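Local coordinates for Tlr1789 protein (Thermosynechococcus elongatus, PDB 2X8X) that probably takes part, as an Omp85-family outer-membrane protein, in protein insertion or transport, this N-terminal part consisting of three POTRA domains, at residues A[170-184]-A[223-235]. Residues are numbered along the deposited sequence; the frame is centred on the assembly and turned at random.
Sequences KQRTRDFVISREMDT and RVNLILNIKERNT. Unlike the reference sequence in segment 223-235: Arg223 (reference Lys).
Glu232 grips the loop before helix 175-179 with both carboxylate oxygens. Its OE1 accepts the backbone N of Arg172 at 2.9 Å, and the N-H points almost straight at it (177°). Its OE2 accepts the backbone N of Thr173 at 3.0 Å, on a more bent path (143°). Each oxygen uses its syn lone pair, so one carboxylate spans two successive amides and its rotation is fixed. A water donates to OE1 and to Lys170 O, adding a third link to the same loop. The methyl CG2 of Thr173 lies 3.3 Å from OE2. Beyond CG the Glu232 chain is extended, which carries the carboxylate from the strand out to the loop.

This is the third POTRA domain of this N-terminal fragment, where helices pack on one face of a three-stranded sheet. Strand 224-232 is its central strand, between 154-161 and 208-217.

Back along strand 224-232 the contact turns apolar. Ile178 CD1 and Ile230 CD1 meet tip to tip at 3.8 Å. Met182 bends at its last torsion (chi3 64°), and its SD touches Leu228 CD1 at 3.8 Å while CE is directed to Leu226 CD2. The side chains of Thr184 and Leu226 cross at about a right angle, with CG2 of Thr184 4.1 Å from CD2 of Leu226.

Leu202 of helix 192-205 also packs on Ile178, and Phe208 on Ile230. Thr184 OG1 is hydrogen-bonded to Asp198 OD2 of helix 192-205, which ties the far end of segment 170-184 to that helix.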
ATOM      1  N   LYS A 170     -32.243  20.739 -19.817  1.00 18.64           N
ATOM      2  CA  LYS A 170     -32.456  19.742 -20.893  1.00 21.24           C
ATOM      3  C   LYS A 170     -31.203  19.682 -21.764  1.00 21.70           C
ATOM      4  O   LYS A 170     -30.654  20.706 -22.178  1.00 20.64           O
ATOM      5  CB  LYS A 170     -33.705  20.001 -21.778  1.00 21.33           C
ATOM      6  CG  LYS A 170     -33.917  18.966 -23.000  1.00 22.19           C
ATOM      7  CD  LYS A 170     -35.276  19.208 -23.831  1.00 28.13           C
ATOM      8  CE  LYS A 170     -36.518  18.888 -22.944  1.00 31.53           C
ATOM      9  NZ  LYS A 170     -37.977  19.095 -23.473  1.00 31.91           N
ATOM     10  N   GLN A 171     -30.744  18.462 -21.991  1.00 23.48           N
ATOM     11  CA  GLN A 171     -29.632  18.131 -22.923  1.00 24.61           C
ATOM     12  C   GLN A 171     -30.006  18.451 -24.376  1.00 25.98           C
ATOM     13  O   GLN A 171     -31.094  18.064 -24.810  1.00 25.55           O
ATOM     14  CB  GLN A 171     -29.409  16.625 -22.816  1.00 23.88           C
ATOM     15  CG  GLN A 171     -28.572  15.999 -23.917  1.00 23.92           C
ATOM     16  CD  GLN A 171     -28.058  14.605 -23.496  1.00 24.91           C
ATOM     17  OE1 GLN A 171     -27.312  13.946 -24.238  1.00 25.35           O
ATOM     18  NE2 GLN A 171     -28.430  14.177 -22.291  1.00 17.33           N
ATOM     19  N   ARG A 172     -29.131  19.130 -25.120  1.00 27.74           N
ATOM     20  CA  ARG A 172     -29.345  19.330 -26.581  1.00 30.56           C
ATOM     21  C   ARG A 172     -28.466  18.397 -27.456  1.00 30.88           C
ATOM     22  O   ARG A 172     -28.993  17.745 -28.377  1.00 31.57           O
ATOM     23  CB  ARG A 172     -29.255  20.823 -27.019  1.00 31.62           C
ATOM     24  CG  ARG A 172     -30.243  21.780 -26.223  1.00 36.40           C
ATOM     25  CD  ARG A 172     -30.435  23.274 -26.750  1.00 44.37           C
ATOM     26  NE  ARG A 172     -29.165  23.942 -27.055  1.00 49.82           N
ATOM     27  CZ  ARG A 172     -28.325  24.490 -26.161  1.00 51.16           C
ATOM     28  NH1 ARG A 172     -28.582  24.525 -24.848  1.00 48.68           N
ATOM     29  NH2 ARG A 172     -27.194  25.013 -26.607  1.00 52.28           N
ATOM     30  N   THR A 173     -27.165  18.304 -27.158  1.00 30.22           N
ATOM     31  CA  THR A 173     -26.248  17.483 -27.980  1.00 31.14           C
ATOM     32  C   THR A 173     -26.492  15.958 -27.741  1.00 30.36           C
ATOM     33  O   THR A 173     -26.755  15.530 -26.621  1.00 30.55           O
ATOM     34  CB  THR A 173     -24.738  17.823 -27.681  1.00 31.47           C
ATOM     35  OG1 THR A 173     -23.882  17.031 -28.527  1.00 30.86           O
ATOM     36  CG2 THR A 173     -24.393  17.453 -26.238  1.00 33.44           C
ATOM     37  N   ARG A 174     -26.367  15.144 -28.775  1.00 29.72           N
ATOM     38  CA  ARG A 174     -26.494  13.684 -28.594  1.00 30.61           C
ATOM     39  C   ARG A 174     -25.296  13.076 -27.875  1.00 29.95           C
ATOM     40  O   ARG A 174     -24.171  13.566 -28.017  1.00 28.34           O
ATOM     41  CB  ARG A 174     -26.692  13.002 -29.942  1.00 30.92           C
ATOM     42  CG  ARG A 174     -27.654  13.782 -30.856  1.00 36.50           C
ATOM     43  CD  ARG A 174     -29.080  13.476 -30.544  1.00 45.76           C
ATOM     44  NE  ARG A 174     -29.648  12.725 -31.661  1.00 54.34           N
ATOM     45  CZ  ARG A 174     -29.572  11.396 -31.805  1.00 57.93           C
ATOM     46  NH1 ARG A 174     -28.971  10.623 -30.893  1.00 58.52           N
ATOM     47  NH2 ARG A 174     -30.123  10.829 -32.870  1.00 60.03           N
ATOM     48  N   ASP A 175     -25.554  12.001 -27.125  1.00 29.69           N
ATOM     49  CA  ASP A 175     -24.510  11.271 -26.396  1.00 30.70           C
ATOM     50  C   ASP A 175     -23.341  10.841 -27.298  1.00 29.81           C
ATOM     51  O   ASP A 175     -22.195  10.986 -26.903  1.00 29.01           O
ATOM     52  CB  ASP A 175     -25.051   9.998 -25.661  1.00 31.34           C
ATOM     53  CG  ASP A 175     -26.071  10.307 -24.526  1.00 32.78           C
ATOM     54  OD1 ASP A 175     -26.045  11.385 -23.888  1.00 30.03           O
ATOM     55  OD2 ASP A 175     -26.909   9.418 -24.270  1.00 34.26           O
ATOM     56  N   PHE A 176     -23.608  10.328 -28.497  1.00 29.75           N
ATOM     57  CA  PHE A 176     -22.481   9.839 -29.324  1.00 30.02           C
ATOM     58  C   PHE A 176     -21.447  10.928 -29.620  1.00 28.73           C
ATOM     59  O   PHE A 176     -20.263  10.648 -29.760  1.00 28.82           O
ATOM     60  CB  PHE A 176     -22.950   9.129 -30.625  1.00 31.18           C
ATOM     61  CG  PHE A 176     -23.593  10.060 -31.631  1.00 35.98           C
ATOM     62  CD1 PHE A 176     -22.810  10.798 -32.532  1.00 40.80           C
ATOM     63  CD2 PHE A 176     -24.989  10.228 -31.677  1.00 40.96           C
ATOM     64  CE1 PHE A 176     -23.416  11.717 -33.483  1.00 42.15           C
ATOM     65  CE2 PHE A 176     -25.606  11.116 -32.623  1.00 42.47           C
ATOM     66  CZ  PHE A 176     -24.809  11.867 -33.517  1.00 42.71           C
ATOM     67  N   VAL A 177     -21.907  12.178 -29.736  1.00 27.21           N
ATOM     68  CA  VAL A 177     -21.048  13.325 -30.092  1.00 25.33           C
ATOM     69  C   VAL A 177     -19.950  13.479 -29.073  1.00 24.47           C
ATOM     70  O   VAL A 177     -18.790  13.739 -29.436  1.00 23.06           O
ATOM     71  CB  VAL A 177     -21.850  14.635 -30.260  1.00 25.29           C
ATOM     72  CG1 VAL A 177     -20.930  15.853 -30.505  1.00 26.96           C
ATOM     73  CG2 VAL A 177     -22.772  14.529 -31.440  1.00 24.21           C
ATOM     74  N   ILE A 178     -20.323  13.292 -27.805  1.00 22.83           N
ATOM     75  CA  ILE A 178     -19.383  13.386 -26.705  1.00 23.52           C
ATOM     76  C   ILE A 178     -18.573  12.089 -26.583  1.00 23.31           C
ATOM     77  O   ILE A 178     -17.339  12.122 -26.497  1.00 23.66           O
ATOM     78  CB  ILE A 178     -20.088  13.676 -25.370  1.00 22.37           C
ATOM     79  CG1 ILE A 178     -20.686  15.098 -25.399  1.00 23.05           C
ATOM     80  CG2 ILE A 178     -19.107  13.580 -24.235  1.00 23.29           C
ATOM     81  CD1 ILE A 178     -21.804  15.254 -24.383  1.00 27.63           C
ATOM     82  N   SER A 179     -19.283  10.968 -26.572  1.00 21.63           N
ATOM     83  CA  SER A 179     -18.637   9.686 -26.317  1.00 24.76           C
ATOM     84  C   SER A 179     -17.503   9.409 -27.364  1.00 24.20           C
ATOM     85  O   SER A 179     -16.441   8.862 -27.054  1.00 25.80           O
ATOM     86  CB  SER A 179     -19.741   8.621 -26.337  1.00 23.66           C
ATOM     87  OG  SER A 179     -19.141   7.352 -26.178  1.00 33.61           O
ATOM     88  N   ARG A 180     -17.728   9.794 -28.611  1.00 24.84           N
ATOM     89  CA  ARG A 180     -16.762   9.473 -29.662  1.00 25.56           C
ATOM     90  C   ARG A 180     -15.490  10.291 -29.593  1.00 25.61           C
ATOM     91  O   ARG A 180     -14.519   9.983 -30.283  1.00 24.43           O
ATOM     92  CB  ARG A 180     -17.391   9.574 -31.029  1.00 26.33           C
ATOM     93  CG  ARG A 180     -17.408  10.965 -31.632  1.00 28.31           C
ATOM     94  CD  ARG A 180     -18.303  10.881 -32.912  1.00 32.58           C
ATOM     95  NE  ARG A 180     -18.918  12.180 -33.217  1.00 35.50           N
ATOM     96  CZ  ARG A 180     -19.539  12.492 -34.353  1.00 39.47           C
ATOM     97  NH1 ARG A 180     -19.654  11.607 -35.341  1.00 39.67           N
ATOM     98  NH2 ARG A 180     -20.053  13.713 -34.499  1.00 40.55           N
ATOM     99  N   GLU A 181     -15.490  11.326 -28.752  1.00 24.87           N
ATOM    100  CA  GLU A 181     -14.267  12.075 -28.526  1.00 24.53           C
ATOM    101  C   GLU A 181     -13.430  11.536 -27.391  1.00 25.40           C
ATOM    102  O   GLU A 181     -12.287  11.995 -27.215  1.00 25.59           O
ATOM    103  CB  GLU A 181     -14.594  13.544 -28.241  1.00 24.84           C
ATOM    104  CG  GLU A 181     -15.337  14.177 -29.408  1.00 23.18           C
ATOM    105  CD  GLU A 181     -14.529  14.207 -30.698  1.00 27.41           C
ATOM    106  OE1 GLU A 181     -13.272  14.422 -30.662  1.00 25.14           O
ATOM    107  OE2 GLU A 181     -15.181  14.065 -31.754  1.00 22.81           O
ATOM    108  N   MET A 182     -14.004  10.598 -26.618  1.00 23.96           N
ATOM    109  CA  MET A 182     -13.412  10.195 -25.354  1.00 25.98           C
ATOM    110  C   MET A 182     -12.802   8.801 -25.399  1.00 25.80           C
ATOM    111  O   MET A 182     -13.479   7.824 -25.736  1.00 26.18           O
ATOM    112  CB  MET A 182     -14.467  10.261 -24.240  1.00 25.13           C
ATOM    113  CG  MET A 182     -14.905  11.705 -23.980  1.00 26.59           C
ATOM    114  SD  MET A 182     -15.974  11.696 -22.543  1.00 34.23           S
ATOM    115  CE  MET A 182     -14.851  11.142 -21.204  1.00 26.04           C
ATOM    116  N   ASP A 183     -11.534   8.723 -25.031  1.00 27.44           N
ATOM    117  CA  ASP A 183     -10.884   7.425 -24.700  1.00 28.68           C
ATOM    118  C   ASP A 183     -11.215   6.892 -23.301  1.00 28.18           C
ATOM    119  O   ASP A 183     -11.108   5.676 -23.054  1.00 27.76           O
ATOM    120  CB  ASP A 183      -9.363   7.538 -24.769  1.00 29.01           C
ATOM    121  CG  ASP A 183      -8.836   7.737 -26.174  1.00 34.07           C
ATOM    122  OD1 ASP A 183      -9.485   7.278 -27.167  1.00 34.71           O
ATOM    123  OD2 ASP A 183      -7.728   8.329 -26.264  1.00 35.61           O
ATOM    124  N   THR A 184     -11.504   7.785 -22.362  1.00 28.01           N
ATOM    125  CA  THR A 184     -12.013   7.353 -21.051  1.00 27.55           C
ATOM    126  C   THR A 184     -13.426   6.775 -21.231  1.00 28.63           C
ATOM    127  O   THR A 184     -14.342   7.521 -21.573  1.00 28.58           O
ATOM    128  CB  THR A 184     -12.060   8.546 -20.086  1.00 28.74           C
ATOM    129  OG1 THR A 184     -10.762   9.151 -20.038  1.00 25.62           O
ATOM    130  CG2 THR A 184     -12.439   8.110 -18.650  1.00 26.90           C
ATOM    131  N   ARG A 223     -14.040   1.245  -7.349  1.00 26.57           N
ATOM    132  CA  ARG A 223     -14.133   1.751  -8.721  1.00 24.56           C
ATOM    133  C   ARG A 223     -14.793   3.129  -8.796  1.00 25.30           C
ATOM    134  O   ARG A 223     -15.298   3.629  -7.761  1.00 24.43           O
ATOM    135  CB  ARG A 223     -14.882   0.747  -9.550  1.00 26.69           C
ATOM    136  CG  ARG A 223     -14.125  -0.568  -9.542  1.00 28.24           C
ATOM    137  CD  ARG A 223     -14.702  -1.517 -10.530  1.00 34.31           C
ATOM    138  NE  ARG A 223     -13.667  -2.463 -10.907  1.00 38.62           N
ATOM    139  CZ  ARG A 223     -13.820  -3.498 -11.733  1.00 41.13           C
ATOM    140  NH1 ARG A 223     -15.001  -3.764 -12.288  1.00 42.08           N
ATOM    141  NH2 ARG A 223     -12.771  -4.271 -12.000  1.00 41.04           N
ATOM    142  N   VAL A 224     -14.803   3.753  -9.992  1.00 23.27           N
ATOM    143  CA  VAL A 224     -15.418   5.109 -10.066  1.00 24.59           C
ATOM    144  C   VAL A 224     -16.463   5.288 -11.125  1.00 24.40           C
ATOM    145  O   VAL A 224     -16.423   4.650 -12.198  1.00 23.84           O
ATOM    146  CB  VAL A 224     -14.369   6.279 -10.261  1.00 23.70           C
ATOM    147  CG1 VAL A 224     -13.697   6.570  -8.950  1.00 26.74           C
ATOM    148  CG2 VAL A 224     -13.417   5.888 -11.290  1.00 22.69           C
ATOM    149  N   ASN A 225     -17.386   6.177 -10.788  1.00 24.45           N
ATOM    150  CA  ASN A 225     -18.348   6.754 -11.702  1.00 25.91           C
ATOM    151  C   ASN A 225     -17.777   8.131 -12.150  1.00 25.73           C
ATOM    152  O   ASN A 225     -17.614   9.070 -11.335  1.00 25.53           O
ATOM    153  CB  ASN A 225     -19.757   6.803 -11.021  1.00 27.21           C
ATOM    154  CG  ASN A 225     -20.897   7.429 -11.942  1.00 34.46           C
ATOM    155  OD1 ASN A 225     -20.713   7.626 -13.173  1.00 42.34           O
ATOM    156  ND2 ASN A 225     -22.078   7.752 -11.319  1.00 36.30           N
ATOM    157  N   LEU A 226     -17.389   8.235 -13.423  1.00 26.15           N
ATOM    158  CA  LEU A 226     -16.840   9.514 -13.914  1.00 27.06           C
ATOM    159  C   LEU A 226     -18.003  10.463 -14.339  1.00 27.14           C
ATOM    160  O   LEU A 226     -18.795  10.124 -15.263  1.00 26.49           O
ATOM    161  CB  LEU A 226     -15.847   9.349 -15.076  1.00 27.46           C
ATOM    162  CG  LEU A 226     -15.388  10.729 -15.571  1.00 31.05           C
ATOM    163  CD1 LEU A 226     -14.161  11.044 -14.814  1.00 31.58           C
ATOM    164  CD2 LEU A 226     -15.085  10.833 -17.037  1.00 36.94           C
ATOM    165  N   ILE A 227     -18.073  11.634 -13.714  1.00 25.52           N
ATOM    166  CA  ILE A 227     -19.203  12.548 -13.979  1.00 25.84           C
ATOM    167  C   ILE A 227     -18.619  13.670 -14.801  1.00 24.54           C
ATOM    168  O   ILE A 227     -17.575  14.226 -14.417  1.00 23.76           O
ATOM    169  CB  ILE A 227     -19.770  13.213 -12.695  1.00 26.10           C
ATOM    170  CG1 ILE A 227     -20.015  12.219 -11.532  1.00 28.92           C
ATOM    171  CG2 ILE A 227     -20.997  14.053 -13.012  1.00 25.27           C
ATOM    172  CD1 ILE A 227     -20.901  11.089 -11.821  1.00 26.14           C
ATOM    173  N   LEU A 228     -19.258  13.980 -15.929  1.00 23.01           N
ATOM    174  CA  LEU A 228     -18.948  15.196 -16.688  1.00 22.32           C
ATOM    175  C   LEU A 228     -20.097  16.186 -16.451  1.00 22.96           C
ATOM    176  O   LEU A 228     -21.236  15.901 -16.797  1.00 22.83           O
ATOM    177  CB  LEU A 228     -18.825  14.885 -18.170  1.00 21.08           C
ATOM    178  CG  LEU A 228     -17.711  13.995 -18.726  1.00 24.92           C
ATOM    179  CD1 LEU A 228     -17.648  14.167 -20.249  1.00 24.70           C
ATOM    180  CD2 LEU A 228     -16.367  14.328 -18.028  1.00 28.75           C
ATOM    181  N   ASN A 229     -19.805  17.353 -15.853  1.00 22.52           N
ATOM    182  CA  ASN A 229     -20.787  18.361 -15.584  1.00 21.68           C
ATOM    183  C   ASN A 229     -20.599  19.353 -16.715  1.00 22.86           C
ATOM    184  O   ASN A 229     -19.519  20.004 -16.821  1.00 21.12           O
ATOM    185  CB  ASN A 229     -20.487  19.025 -14.243  1.00 22.49           C
ATOM    186  CG  ASN A 229     -20.826  18.107 -13.055  1.00 22.62           C
ATOM    187  OD1 ASN A 229     -21.938  17.700 -12.934  1.00 23.08           O
ATOM    188  ND2 ASN A 229     -19.834  17.718 -12.261  1.00 24.89           N
ATOM    189  N   ILE A 230     -21.633  19.466 -17.542  1.00 21.34           N
ATOM    190  CA  ILE A 230     -21.487  20.124 -18.816  1.00 22.53           C
ATOM    191  C   ILE A 230     -22.451  21.240 -18.943  1.00 21.47           C
ATOM    192  O   ILE A 230     -23.629  21.012 -18.731  1.00 20.75           O
ATOM    193  CB  ILE A 230     -21.770  19.113 -19.980  1.00 21.71           C
ATOM    194  CG1 ILE A 230     -20.752  17.961 -19.981  1.00 23.87           C
ATOM    195  CG2 ILE A 230     -21.718  19.831 -21.338  1.00 22.65           C
ATOM    196  CD1 ILE A 230     -21.198  16.822 -20.963  1.00 19.45           C
ATOM    197  N   LYS A 231     -21.954  22.439 -19.297  1.00 22.50           N
ATOM    198  CA  LYS A 231     -22.787  23.589 -19.637  1.00 23.58           C
ATOM    199  C   LYS A 231     -22.639  23.876 -21.126  1.00 24.44           C
ATOM    200  O   LYS A 231     -21.565  24.280 -21.558  1.00 24.40           O
ATOM    201  CB  LYS A 231     -22.432  24.814 -18.769  1.00 25.20           C
ATOM    202  CG  LYS A 231     -22.524  24.578 -17.233  1.00 26.91           C
ATOM    203  CD  LYS A 231     -22.234  25.798 -16.333  1.00 33.39           C
ATOM    204  CE  LYS A 231     -21.697  25.249 -14.973  1.00 37.77           C
ATOM    205  NZ  LYS A 231     -21.790  26.128 -13.775  1.00 37.97           N
ATOM    206  N   GLU A 232     -23.705  23.615 -21.899  1.00 25.53           N
ATOM    207  CA  GLU A 232     -23.763  23.806 -23.354  1.00 27.87           C
ATOM    208  C   GLU A 232     -23.986  25.278 -23.670  1.00 29.72           C
ATOM    209  O   GLU A 232     -24.581  25.982 -22.858  1.00 29.57           O
ATOM    210  CB  GLU A 232     -24.902  22.996 -23.977  1.00 27.27           C
ATOM    211  CG  GLU A 232     -24.713  21.477 -23.843  1.00 28.62           C
ATOM    212  CD  GLU A 232     -25.784  20.676 -24.579  1.00 30.71           C
ATOM    213  OE1 GLU A 232     -26.791  20.288 -23.948  1.00 29.75           O
ATOM    214  OE2 GLU A 232     -25.611  20.441 -25.795  1.00 32.30           O
ATOM    215  N   ARG A 233     -23.488  25.742 -24.811  1.00 32.20           N
ATOM    216  CA  ARG A 233     -23.694  27.161 -25.258  1.00 36.06           C
ATOM    217  C   ARG A 233     -25.131  27.250 -25.671  1.00 38.80           C
ATOM    218  O   ARG A 233     -25.570  26.405 -26.448  1.00 39.51           O
ATOM    219  CB  ARG A 233     -22.933  27.452 -26.554  1.00 34.67           C
ATOM    220  CG  ARG A 233     -21.488  27.638 -26.475  1.00 34.10           C
ATOM    221  CD  ARG A 233     -20.869  27.476 -27.875  1.00 34.21           C
ATOM    222  NE  ARG A 233     -21.336  28.451 -28.843  1.00 36.01           N
ATOM    223  CZ  ARG A 233     -21.434  28.257 -30.160  1.00 34.85           C
ATOM    224  NH1 ARG A 233     -21.091  27.117 -30.738  1.00 31.51           N
ATOM    225  NH2 ARG A 233     -21.870  29.243 -30.908  1.00 33.32           N
ATOM    226  N   ASN A 234     -25.877  28.245 -25.214  1.00 43.63           N
ATOM    227  CA  ASN A 234     -27.318  28.286 -25.576  1.00 47.23           C
ATOM    228  C   ASN A 234     -27.573  28.387 -27.108  1.00 48.92           C
ATOM    229  O   ASN A 234     -26.630  28.437 -27.915  1.00 49.27           O
ATOM    230  CB  ASN A 234     -28.073  29.374 -24.781  1.00 47.69           C
ATOM    231  CG  ASN A 234     -29.554  28.978 -24.452  1.00 49.89           C
ATOM    232  OD1 ASN A 234     -29.869  27.812 -24.149  1.00 49.83           O
ATOM    233  ND2 ASN A 234     -30.450  29.972 -24.508  1.00 50.27           N
ATOM    234  N   THR A 235     -28.853  28.343 -27.480  1.00 51.30           N
ATOM    235  CA  THR A 235     -29.362  28.829 -28.774  1.00 53.01           C
ATOM    236  C   THR A 235     -28.367  29.752 -29.528  1.00 53.66           C
ATOM    237  O   THR A 235     -28.295  30.971 -29.285  1.00 54.35           O
ATOM    238  CB  THR A 235     -30.778  29.526 -28.560  1.00 53.15           C
ATOM    239  OG1 THR A 235     -31.707  28.555 -28.051  1.00 54.17           O
ATOM    240  CG2 THR A 235     -31.357  30.199 -29.851  1.00 53.91           C
TER
HETATM  241  O   HOH W   1     -27.917  21.729 -22.138  1.00 31.54           O